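Local coordinates for ferrous iron transport protein B (Legionella pneumophila, PDB 3IBY), which probably drives GTP-dependent ferrous iron uptake across the bacterial inner membrane, this chain being its cytosolic part with a GTPase and a GDI domain, at residues V115-M120 against I128-E133; S142-Q147 against I154-Q159; Q189-G194 against S198-F203; R205-G210 against E221-K226. One frame throughout, in Å; residues are numbered along the deposited sequence.

Interactions 1 and 2 belong to the GTPase domain, and interactions 3 and 4 lie on the opposite side of the chain's centre among its C-terminal helices. The first two share an edge of the central sheet: strand 113-118 carries one contact and its parallel neighbour 143-145 the other, joined by backbone hydrogen bonds. Interactions 3 and 4 both use helix 197-209, first against helix 177-193, then helix 219-229. Interactions 2 and 3 are largely buried, 1 and 4 only partly so. All four are mainly apolar without a hydrogen bond between their segments, though methyls in 1, 3 and 4 touch oxygen atoms; the first pair lies beside predicted GTP-binding loops, the second away from them.

Interaction 1. Residues V115-M120 against I128-E133; sequences VALNMM and ISIDTE
Leu117 directs its CG away from the backbone N (chi1 -150°), and in Thr132 CG2 is anti to the backbone N, which leaves OG1 on the other branch, beside that N, where a methyl of Leu117 meets it. The contact lies in the P-loop GTPase fold, between the end of sheet strand 113-118 and the excursion that leads to strand 143-145. CD1 of Leu117 does the touching: it stands 4.0 Å from Thr132 OG1 and 4.3 Å from Ile130 CG2, so that the leucine meets one residue on each side of the Asp131 corner. The side chains of Leu117 and Thr132 run alongside one another, pointing opposite ways, and no hydrogen bond spans the gap. Met120 bends its thioether inward, but its CE stops 4.8 Å from Thr132 OG1, a looser neighbour.

Ile130 also packs on Ala93 and on Gln254 of the C-terminal strand 254-255, which pairs with 129-130, while both Met120 and Thr132 lean on Pro145. Directly after Leu117 come Asn118, Met119 and Met120, predicted to bind GTP and placed where G domains carry their guanine-recognition (G4) motif. Asn118 is held from both ends of its amide: ND2 donates to Cys12 O in the P-loop, and OD1 accepts from Ala148 N. OD1 also takes a weak bond from Met119 N at 2.8 Å, bent to 137°. On the far segment Asp131 is the N-cap of helix 132-139, its OD2 accepting a hydrogen bond from Lys134 N.

Interaction 2. Residues S142-Q147 against I154-Q159; sequences SVIPIQ and IPALQQ
CG2 of Ile144 sits on the helix backbone, 3.7 Å from Leu157 N and 3.9 Å from Leu157 CB, with Ala156 CB at 4.3 Å, on the exposed side. That methyl is anti to the backbone N of Ile144, which points it at the helix, and Leu157 answers with CD1 lying 4.1 Å from Ile144 CB. Two residues on, Ile146 turns to the same helix. Its CG1 is wedged between the two backbone branches (chi1 66°), from which CD1 reaches Ile154 CD1 at 4.3 Å, while CG2 looks onto Ile154 N at 4.2 Å. The side chains meet only through hydrocarbon, though methyls also rest on backbone nitrogens, and no hydrogen bond joins the segments.

Around this shell, Leu17 of helix 14-22 touches Ile146, Ile154 and Leu157, and Leu157 also rests on Val114 and Ala116. Backbone hydrogen bonds tie Ile144 and Ile146 to strand 113-118, and the side chain of Ile146 touches Asn118 of the predicted GTP site. Gln147 belongs with Ala148 and His149 to another predicted GTP-binding stretch. A strand entering such a loop and returning as a helix over the same sheet face is the arrangement around the G5 motif of G domains.

Interaction 3. Residues Q189-G194 against S198-F203; sequences QLISKG and SFAYYF
This is an apolar helix-to-helix contact at the turn of a helical hairpin, in the largely helical C-terminal part of the chain that is probably the GDI domain. Leu190 and Ile191 of helix 177-193 face Ala200 and Phe203 of helix 197-209; the two short segments run roughly antiparallel, at 143°, with axes 9.2 Å apart. The small Ala200 sits where the backbones come closest, and its CB touches Leu190 CB at 3.8 Å and Ile191 CG1 at 3.9 Å.

Leu190 reaches further along the partner helix. Its CD1 lies 3.6 Å from both Ala200 O and Phe203 CD2. The leucine side chain runs nearly perpendicular to that of Phe203, and CD1 meets the ring obliquely. Phe203 has CG opposite its backbone N (chi1 -176°), which turns the ring towards the leucine. Gly194 ends the first helix in a Schellman motif, donating its N to Ile191 O at 2.9 Å. Phe219 and Thr220 of helix 219-229 extend the cluster, touching Leu190 and Phe203 respectively.

With no hydrogen bond between the segments, cohesion here probably rests on close fit and exclusion of water, and Ala200 O, touched by a methyl, is hydrogen-bonded to Ser204 OG.

Interaction 4. Residues R205-G210 against E221-K226; sequences RRLAEG and ESLLIK
Leu207 and Gly210, at the C-terminal end of helix 197-209, meet Leu223 and Leu224 of helix 219-229 in the helical bundle that is probably the GDI domain; a Schellman motif closes the first helix. Arg205 begins the segment on the side turned from the partner, where it makes a cation-pi contact with Tyr201. Arg206 extends towards helix 96-106 of the GTPase domain. Its NH2 forms a salt bridge with Glu108, and Arg205 CB covers one face of the guanidinium, offset toward the rim.

Leu207 carries the apolar contact: its CD2 lies 3.7 Å from Leu223 CD1, the two side chains crossing at a slant. Leu223 also packs on Leu186 of helix 177-193, so three helices gather here. Ala208 points away, onto Leu183, Leu234 and Leu238. Glu209 turns back to Arg206: its OE2 and Arg206 NH1 form a second salt bridge of 2.6 Å, although the hydrogen bond within it is weak and bent to 118°. Glu209 CD lies at the edge of the guanidinium, in its plane, and between them these partners restrain the rotation of the group. Gly210 leaves the helix with positive phi (96°), and its N donates to Leu207 O at 2.7 Å. Leu224 CD2 lies beyond that oxygen, 3.5 Å from Leu207 O and 3.7 Å from Gly210 CA.

Interaction 1. Residues V115-M120 against I128-E133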
# COMPACT_ATOMS: atom_id res chain seq x y z
N VAL A 115 -5.30 -4.64 -6.23
CA VAL A 115 -6.09 -3.49 -5.82
C VAL A 115 -7.56 -3.86 -5.87
O VAL A 115 -8.02 -4.46 -6.85
CB VAL A 115 -5.83 -2.30 -6.68
CG1 VAL A 115 -6.78 -1.18 -6.33
CG2 VAL A 115 -4.43 -1.85 -6.48
N ALA A 116 -8.25 -3.57 -4.77
CA ALA A 116 -9.72 -3.73 -4.63
C ALA A 116 -10.29 -2.34 -4.73
O ALA A 116 -10.05 -1.53 -3.84
CB ALA A 116 -10.08 -4.32 -3.30
N LEU A 117 -11.00 -2.03 -5.82
CA LEU A 117 -11.38 -0.64 -6.13
C LEU A 117 -12.81 -0.55 -5.68
O LEU A 117 -13.72 -0.98 -6.36
CB LEU A 117 -11.24 -0.40 -7.62
CG LEU A 117 -10.89 0.95 -8.25
CD1 LEU A 117 -11.77 1.08 -9.48
CD2 LEU A 117 -11.05 2.14 -7.32
N ASN A 118 -12.97 -0.06 -4.46
CA ASN A 118 -14.24 -0.14 -3.76
C ASN A 118 -15.10 1.11 -4.05
O ASN A 118 -14.63 2.05 -4.66
CB ASN A 118 -13.95 -0.32 -2.26
CG ASN A 118 -15.16 -0.77 -1.44
OD1 ASN A 118 -16.18 -1.22 -1.99
ND2 ASN A 118 -15.05 -0.63 -0.12
N MET A 119 -16.37 1.05 -3.67
CA MET A 119 -17.31 2.19 -3.71
C MET A 119 -17.60 2.63 -5.12
O MET A 119 -17.81 3.84 -5.40
CB MET A 119 -16.76 3.33 -2.90
CG MET A 119 -16.28 2.95 -1.51
SD MET A 119 -17.61 2.43 -0.44
CE MET A 119 -16.96 2.91 1.17
N MET A 120 -17.63 1.66 -6.00
CA MET A 120 -17.90 1.95 -7.39
C MET A 120 -19.31 2.56 -7.58
O MET A 120 -19.56 3.31 -8.57
CB MET A 120 -17.77 0.67 -8.24
CG MET A 120 -16.40 0.08 -8.31
SD MET A 120 -15.24 1.21 -9.03
CE MET A 120 -15.70 1.28 -10.77
N ILE A 128 -18.32 9.98 -11.12
CA ILE A 128 -16.90 9.65 -11.26
C ILE A 128 -16.78 8.38 -12.10
O ILE A 128 -17.36 7.33 -11.78
CB ILE A 128 -16.16 9.45 -9.90
CG1 ILE A 128 -16.28 10.69 -8.99
CG2 ILE A 128 -14.69 9.18 -10.15
CD1 ILE A 128 -15.93 10.48 -7.47
N SER A 129 -16.01 8.49 -13.17
CA SER A 129 -15.82 7.40 -14.09
C SER A 129 -14.37 7.02 -14.06
O SER A 129 -13.50 7.90 -14.20
CB SER A 129 -16.20 7.83 -15.51
OG SER A 129 -17.19 6.95 -16.00
N ILE A 130 -14.08 5.74 -13.85
CA ILE A 130 -12.71 5.27 -13.80
C ILE A 130 -12.56 4.19 -14.86
O ILE A 130 -13.35 3.24 -14.92
CB ILE A 130 -12.32 4.74 -12.39
CG1 ILE A 130 -12.28 5.90 -11.38
CG2 ILE A 130 -10.95 4.10 -12.40
CD1 ILE A 130 -12.41 5.46 -9.96
N ASP A 131 -11.57 4.39 -15.73
CA ASP A 131 -11.12 3.41 -16.67
C ASP A 131 -10.29 2.39 -15.90
O ASP A 131 -9.14 2.63 -15.57
CB ASP A 131 -10.25 4.09 -17.73
CG ASP A 131 -10.03 3.23 -18.92
OD1 ASP A 131 -9.94 3.79 -20.02
OD2 ASP A 131 -9.93 2.00 -18.77
N THR A 132 -10.87 1.23 -15.62
CA THR A 132 -10.23 0.18 -14.84
C THR A 132 -9.08 -0.52 -15.56
O THR A 132 -8.06 -0.87 -14.95
CB THR A 132 -11.30 -0.83 -14.43
OG1 THR A 132 -11.91 -0.35 -13.22
CG2 THR A 132 -10.71 -2.29 -14.25
N GLU A 133 -9.29 -0.74 -16.86
CA GLU A 133 -8.31 -1.39 -17.71
C GLU A 133 -7.09 -0.50 -17.84
O GLU A 133 -5.97 -1.01 -17.89
CB GLU A 133 -8.90 -1.74 -19.09
CG GLU A 133 -10.31 -2.43 -19.01
CD GLU A 133 -10.62 -3.42 -20.16
OE1 GLU A 133 -10.98 -4.58 -19.82
OE2 GLU A 133 -10.50 -3.04 -21.36

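Interaction 2. Residues S142-Q147 against I154-Q159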
# COMPACT_ATOMS: atom_id res chain seq x y z
N SER A 142 -3.34 -6.35 -10.89
CA SER A 142 -4.79 -6.50 -10.95
C SER A 142 -5.46 -5.36 -10.21
O SER A 142 -5.08 -5.05 -9.06
CB SER A 142 -5.25 -7.80 -10.32
OG SER A 142 -4.72 -8.90 -11.02
N VAL A 143 -6.43 -4.74 -10.88
CA VAL A 143 -7.33 -3.74 -10.27
C VAL A 143 -8.74 -4.33 -10.38
O VAL A 143 -9.20 -4.60 -11.48
CB VAL A 143 -7.25 -2.36 -10.97
CG1 VAL A 143 -8.04 -1.35 -10.19
CG2 VAL A 143 -5.83 -1.89 -11.12
N ILE A 144 -9.36 -4.60 -9.24
CA ILE A 144 -10.60 -5.38 -9.22
C ILE A 144 -11.67 -4.50 -8.64
O ILE A 144 -11.65 -4.19 -7.44
CB ILE A 144 -10.48 -6.69 -8.38
CG1 ILE A 144 -9.38 -7.63 -8.95
CG2 ILE A 144 -11.85 -7.39 -8.28
CD1 ILE A 144 -9.68 -8.32 -10.29
N PRO A 145 -12.59 -4.04 -9.49
CA PRO A 145 -13.71 -3.22 -9.07
C PRO A 145 -14.70 -4.00 -8.23
O PRO A 145 -15.08 -5.10 -8.62
CB PRO A 145 -14.38 -2.83 -10.38
CG PRO A 145 -13.42 -3.16 -11.46
CD PRO A 145 -12.49 -4.17 -10.95
N ILE A 146 -15.09 -3.43 -7.08
CA ILE A 146 -16.04 -4.06 -6.14
C ILE A 146 -17.04 -3.09 -5.47
O ILE A 146 -16.96 -1.87 -5.60
CB ILE A 146 -15.29 -4.80 -5.00
CG1 ILE A 146 -14.52 -3.81 -4.10
CG2 ILE A 146 -14.35 -5.87 -5.56
CD1 ILE A 146 -14.10 -4.36 -2.75
N GLN A 147 -18.00 -3.68 -4.75
CA GLN A 147 -18.87 -2.95 -3.81
C GLN A 147 -19.03 -3.85 -2.60
O GLN A 147 -19.89 -4.75 -2.57
CB GLN A 147 -20.22 -2.63 -4.42
CG GLN A 147 -20.18 -1.88 -5.73
CD GLN A 147 -21.55 -1.74 -6.34
OE1 GLN A 147 -21.70 -1.77 -7.55
NE2 GLN A 147 -22.56 -1.64 -5.51
N ILE A 154 -16.55 -9.37 -5.00
CA ILE A 154 -15.85 -10.26 -4.09
C ILE A 154 -15.37 -11.54 -4.75
O ILE A 154 -14.27 -11.99 -4.50
CB ILE A 154 -16.75 -10.62 -2.86
CG1 ILE A 154 -16.69 -9.54 -1.75
CG2 ILE A 154 -16.34 -11.97 -2.25
CD1 ILE A 154 -15.94 -8.22 -2.10
N PRO A 155 -16.18 -12.15 -5.60
CA PRO A 155 -15.71 -13.45 -6.07
C PRO A 155 -14.53 -13.34 -7.01
O PRO A 155 -13.65 -14.20 -7.00
CB PRO A 155 -16.92 -14.02 -6.79
CG PRO A 155 -18.09 -13.33 -6.12
CD PRO A 155 -17.61 -11.93 -5.90
N ALA A 156 -14.50 -12.28 -7.80
CA ALA A 156 -13.42 -12.00 -8.73
C ALA A 156 -12.14 -11.57 -8.01
O ALA A 156 -11.03 -11.89 -8.43
CB ALA A 156 -13.86 -10.90 -9.70
N LEU A 157 -12.31 -10.81 -6.93
CA LEU A 157 -11.19 -10.40 -6.04
C LEU A 157 -10.62 -11.64 -5.35
O LEU A 157 -9.42 -11.74 -5.17
CB LEU A 157 -11.67 -9.43 -4.99
CG LEU A 157 -10.62 -9.02 -3.99
CD1 LEU A 157 -9.69 -8.03 -4.62
CD2 LEU A 157 -11.27 -8.44 -2.73
N GLN A 158 -11.50 -12.56 -4.99
CA GLN A 158 -11.09 -13.85 -4.44
C GLN A 158 -10.29 -14.55 -5.50
O GLN A 158 -9.20 -14.97 -5.25
CB GLN A 158 -12.30 -14.68 -4.04
CG GLN A 158 -12.99 -14.28 -2.71
CD GLN A 158 -14.36 -14.97 -2.53
OE1 GLN A 158 -14.86 -15.60 -3.46
NE2 GLN A 158 -14.95 -14.87 -1.35
N GLN A 159 -10.84 -14.66 -6.69
CA GLN A 159 -10.15 -15.37 -7.77
C GLN A 159 -8.76 -14.77 -8.00
O GLN A 159 -7.76 -15.47 -7.97
CB GLN A 159 -10.98 -15.33 -9.04
CG GLN A 159 -11.05 -16.66 -9.73
CD GLN A 159 -11.66 -17.73 -8.85
OE1 GLN A 159 -12.62 -17.46 -8.12
NE2 GLN A 159 -11.08 -18.93 -8.88

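Interaction 3. Residues Q189-G194 against S198-F203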
# COMPACT_ATOMS: atom_id res chain seq x y z
N GLN A 189 24.45 2.20 0.43
CA GLN A 189 24.80 2.16 1.85
C GLN A 189 24.09 0.96 2.51
O GLN A 189 24.74 0.10 3.12
CB GLN A 189 24.37 3.48 2.50
CG GLN A 189 25.18 4.00 3.72
CD GLN A 189 24.92 5.53 4.00
OE1 GLN A 189 24.19 6.20 3.27
NE2 GLN A 189 25.54 6.06 5.07
N LEU A 190 22.76 0.89 2.35
CA LEU A 190 21.94 -0.19 2.92
C LEU A 190 22.33 -1.59 2.44
O LEU A 190 22.46 -2.50 3.25
CB LEU A 190 20.44 0.04 2.65
CG LEU A 190 19.85 1.31 3.27
CD1 LEU A 190 18.39 1.36 3.09
CD2 LEU A 190 20.23 1.41 4.75
N ILE A 191 22.52 -1.77 1.14
CA ILE A 191 22.92 -3.07 0.61
C ILE A 191 24.23 -3.53 1.25
O ILE A 191 24.33 -4.66 1.72
CB ILE A 191 23.02 -3.06 -0.94
CG1 ILE A 191 21.63 -2.89 -1.56
CG2 ILE A 191 23.61 -4.34 -1.45
CD1 ILE A 191 21.63 -2.33 -2.97
N SER A 192 25.21 -2.64 1.34
CA SER A 192 26.51 -2.95 1.98
C SER A 192 26.38 -3.32 3.45
O SER A 192 27.13 -4.17 3.95
CB SER A 192 27.46 -1.74 1.92
OG SER A 192 27.60 -1.27 0.60
N LYS A 193 25.46 -2.61 4.12
CA LYS A 193 25.09 -2.89 5.50
C LYS A 193 24.70 -4.35 5.66
O LYS A 193 24.84 -4.91 6.74
CB LYS A 193 23.94 -1.97 5.93
CG LYS A 193 24.30 -0.94 6.99
CD LYS A 193 24.41 -1.61 8.39
CE LYS A 193 25.26 -0.77 9.37
NZ LYS A 193 25.74 -1.56 10.56
N GLY A 194 24.21 -4.96 4.58
CA GLY A 194 23.79 -6.35 4.56
C GLY A 194 22.32 -6.50 4.22
O GLY A 194 21.85 -7.60 4.09
N SER A 198 15.18 -5.90 -2.08
CA SER A 198 13.79 -5.46 -1.88
C SER A 198 13.69 -4.47 -0.73
O SER A 198 13.19 -3.34 -0.89
CB SER A 198 12.91 -6.68 -1.55
OG SER A 198 13.37 -7.35 -0.37
N PHE A 199 14.20 -4.89 0.43
CA PHE A 199 14.08 -4.07 1.60
C PHE A 199 14.89 -2.75 1.50
O PHE A 199 14.43 -1.71 1.99
CB PHE A 199 14.47 -4.82 2.87
CG PHE A 199 14.17 -4.04 4.08
CD1 PHE A 199 12.85 -3.89 4.50
CD2 PHE A 199 15.16 -3.34 4.74
CE1 PHE A 199 12.55 -3.10 5.58
CE2 PHE A 199 14.84 -2.53 5.85
CZ PHE A 199 13.54 -2.41 6.25
N ALA A 200 16.07 -2.80 0.89
CA ALA A 200 16.92 -1.63 0.79
C ALA A 200 16.27 -0.56 -0.06
O ALA A 200 16.26 0.63 0.32
CB ALA A 200 18.25 -1.97 0.22
N TYR A 201 15.70 -0.98 -1.20
CA TYR A 201 14.99 -0.05 -2.05
C TYR A 201 13.92 0.61 -1.21
O TYR A 201 13.84 1.83 -1.18
CB TYR A 201 14.37 -0.70 -3.30
CG TYR A 201 13.63 0.29 -4.21
CD1 TYR A 201 14.25 0.90 -5.31
CD2 TYR A 201 12.32 0.61 -3.98
CE1 TYR A 201 13.57 1.81 -6.14
CE2 TYR A 201 11.64 1.51 -4.80
CZ TYR A 201 12.25 2.10 -5.86
OH TYR A 201 11.52 2.98 -6.63
N TYR A 202 13.13 -0.19 -0.51
CA TYR A 202 11.94 0.33 0.19
C TYR A 202 12.34 1.20 1.36
O TYR A 202 11.81 2.26 1.55
CB TYR A 202 11.05 -0.84 0.68
CG TYR A 202 9.96 -0.47 1.68
CD1 TYR A 202 8.70 -0.08 1.27
CD2 TYR A 202 10.20 -0.56 3.04
CE1 TYR A 202 7.70 0.22 2.19
CE2 TYR A 202 9.21 -0.24 3.96
CZ TYR A 202 7.96 0.15 3.54
OH TYR A 202 7.00 0.46 4.51
N PHE A 203 13.28 0.73 2.16
CA PHE A 203 13.68 1.41 3.37
C PHE A 203 14.35 2.79 3.10
O PHE A 203 14.24 3.72 3.91
CB PHE A 203 14.61 0.48 4.13
CG PHE A 203 15.04 1.00 5.45
CD1 PHE A 203 14.20 1.81 6.21
CD2 PHE A 203 16.30 0.66 5.96
CE1 PHE A 203 14.61 2.28 7.46
CE2 PHE A 203 16.72 1.12 7.20
CZ PHE A 203 15.88 1.93 7.95

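Interaction 4. Residues R205-G210 against E221-K226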
# COMPACT_ATOMS: atom_id res chain seq x y z
N ARG A 205 13.50 4.94 0.60
CA ARG A 205 12.41 5.89 0.36
C ARG A 205 11.81 6.34 1.67
O ARG A 205 11.54 7.52 1.85
CB ARG A 205 11.33 5.28 -0.53
CG ARG A 205 11.60 5.43 -2.04
CD ARG A 205 12.86 4.73 -2.45
NE ARG A 205 13.24 5.01 -3.81
CZ ARG A 205 14.45 4.75 -4.31
NH1 ARG A 205 15.40 4.20 -3.55
NH2 ARG A 205 14.71 5.02 -5.57
N ARG A 206 11.63 5.43 2.61
CA ARG A 206 11.08 5.82 3.89
C ARG A 206 12.00 6.79 4.66
O ARG A 206 11.55 7.82 5.21
CB ARG A 206 10.74 4.56 4.71
CG ARG A 206 9.32 4.02 4.52
CD ARG A 206 8.53 4.70 3.39
NE ARG A 206 8.31 3.79 2.28
CZ ARG A 206 8.01 4.14 1.04
NH1 ARG A 206 7.91 5.40 0.65
NH2 ARG A 206 7.80 3.18 0.17
N LEU A 207 13.27 6.44 4.70
CA LEU A 207 14.27 7.34 5.28
C LEU A 207 14.18 8.71 4.62
O LEU A 207 14.10 9.73 5.29
CB LEU A 207 15.66 6.75 5.08
CG LEU A 207 16.30 6.01 6.25
CD1 LEU A 207 15.21 5.56 7.24
CD2 LEU A 207 17.19 4.86 5.74
N ALA A 208 14.17 8.70 3.29
CA ALA A 208 14.06 9.92 2.49
C ALA A 208 12.87 10.74 2.90
O ALA A 208 12.89 11.95 2.85
CB ALA A 208 13.96 9.57 1.02
N GLU A 209 11.81 10.07 3.32
CA GLU A 209 10.62 10.78 3.72
C GLU A 209 10.70 11.24 5.14
O GLU A 209 9.87 12.05 5.57
CB GLU A 209 9.41 9.92 3.51
CG GLU A 209 9.17 9.66 1.99
CD GLU A 209 8.16 8.56 1.73
OE1 GLU A 209 7.35 8.27 2.62
OE2 GLU A 209 8.21 8.01 0.60
N GLY A 210 11.71 10.73 5.86
CA GLY A 210 11.93 11.10 7.24
C GLY A 210 11.32 10.10 8.21
O GLY A 210 10.86 10.48 9.29
N GLU A 221 18.73 6.97 13.17
CA GLU A 221 18.80 8.38 13.56
C GLU A 221 20.04 9.05 13.00
O GLU A 221 20.04 10.26 12.75
CB GLU A 221 18.68 8.51 15.07
CG GLU A 221 17.24 8.31 15.54
CD GLU A 221 17.15 7.63 16.89
OE1 GLU A 221 18.07 7.83 17.73
OE2 GLU A 221 16.15 6.89 17.12
N SER A 222 21.09 8.27 12.78
CA SER A 222 22.32 8.79 12.19
C SER A 222 22.07 9.11 10.73
O SER A 222 22.27 10.24 10.31
CB SER A 222 23.50 7.80 12.38
OG SER A 222 23.07 6.45 12.29
N LEU A 223 21.60 8.15 9.96
CA LEU A 223 21.23 8.45 8.58
C LEU A 223 20.30 9.69 8.41
O LEU A 223 20.52 10.50 7.52
CB LEU A 223 20.58 7.24 7.91
CG LEU A 223 21.49 6.10 7.47
CD1 LEU A 223 20.77 5.31 6.39
CD2 LEU A 223 22.84 6.60 6.96
N LEU A 224 19.29 9.82 9.28
CA LEU A 224 18.31 10.93 9.21
C LEU A 224 18.95 12.32 9.37
O LEU A 224 18.49 13.29 8.77
CB LEU A 224 17.15 10.77 10.24
CG LEU A 224 15.92 9.92 9.84
CD1 LEU A 224 14.82 9.81 10.96
CD2 LEU A 224 15.29 10.44 8.54
N ILE A 225 19.98 12.42 10.19
CA ILE A 225 20.62 13.71 10.33
C ILE A 225 21.48 13.93 9.10
O ILE A 225 21.55 15.06 8.59
CB ILE A 225 21.37 13.88 11.64
CG1 ILE A 225 22.23 12.65 11.95
CG2 ILE A 225 20.38 14.14 12.74
CD1 ILE A 225 23.01 12.74 13.22
N LYS A 226 22.06 12.85 8.60
CA LYS A 226 22.84 12.91 7.38
C LYS A 226 22.01 13.44 6.21
O LYS A 226 22.53 14.17 5.36
CB LYS A 226 23.40 11.55 7.02
CG LYS A 226 24.43 11.56 5.90
CD LYS A 226 24.20 10.40 4.94
CE LYS A 226 25.27 10.35 3.86
NZ LYS A 226 26.12 9.11 3.96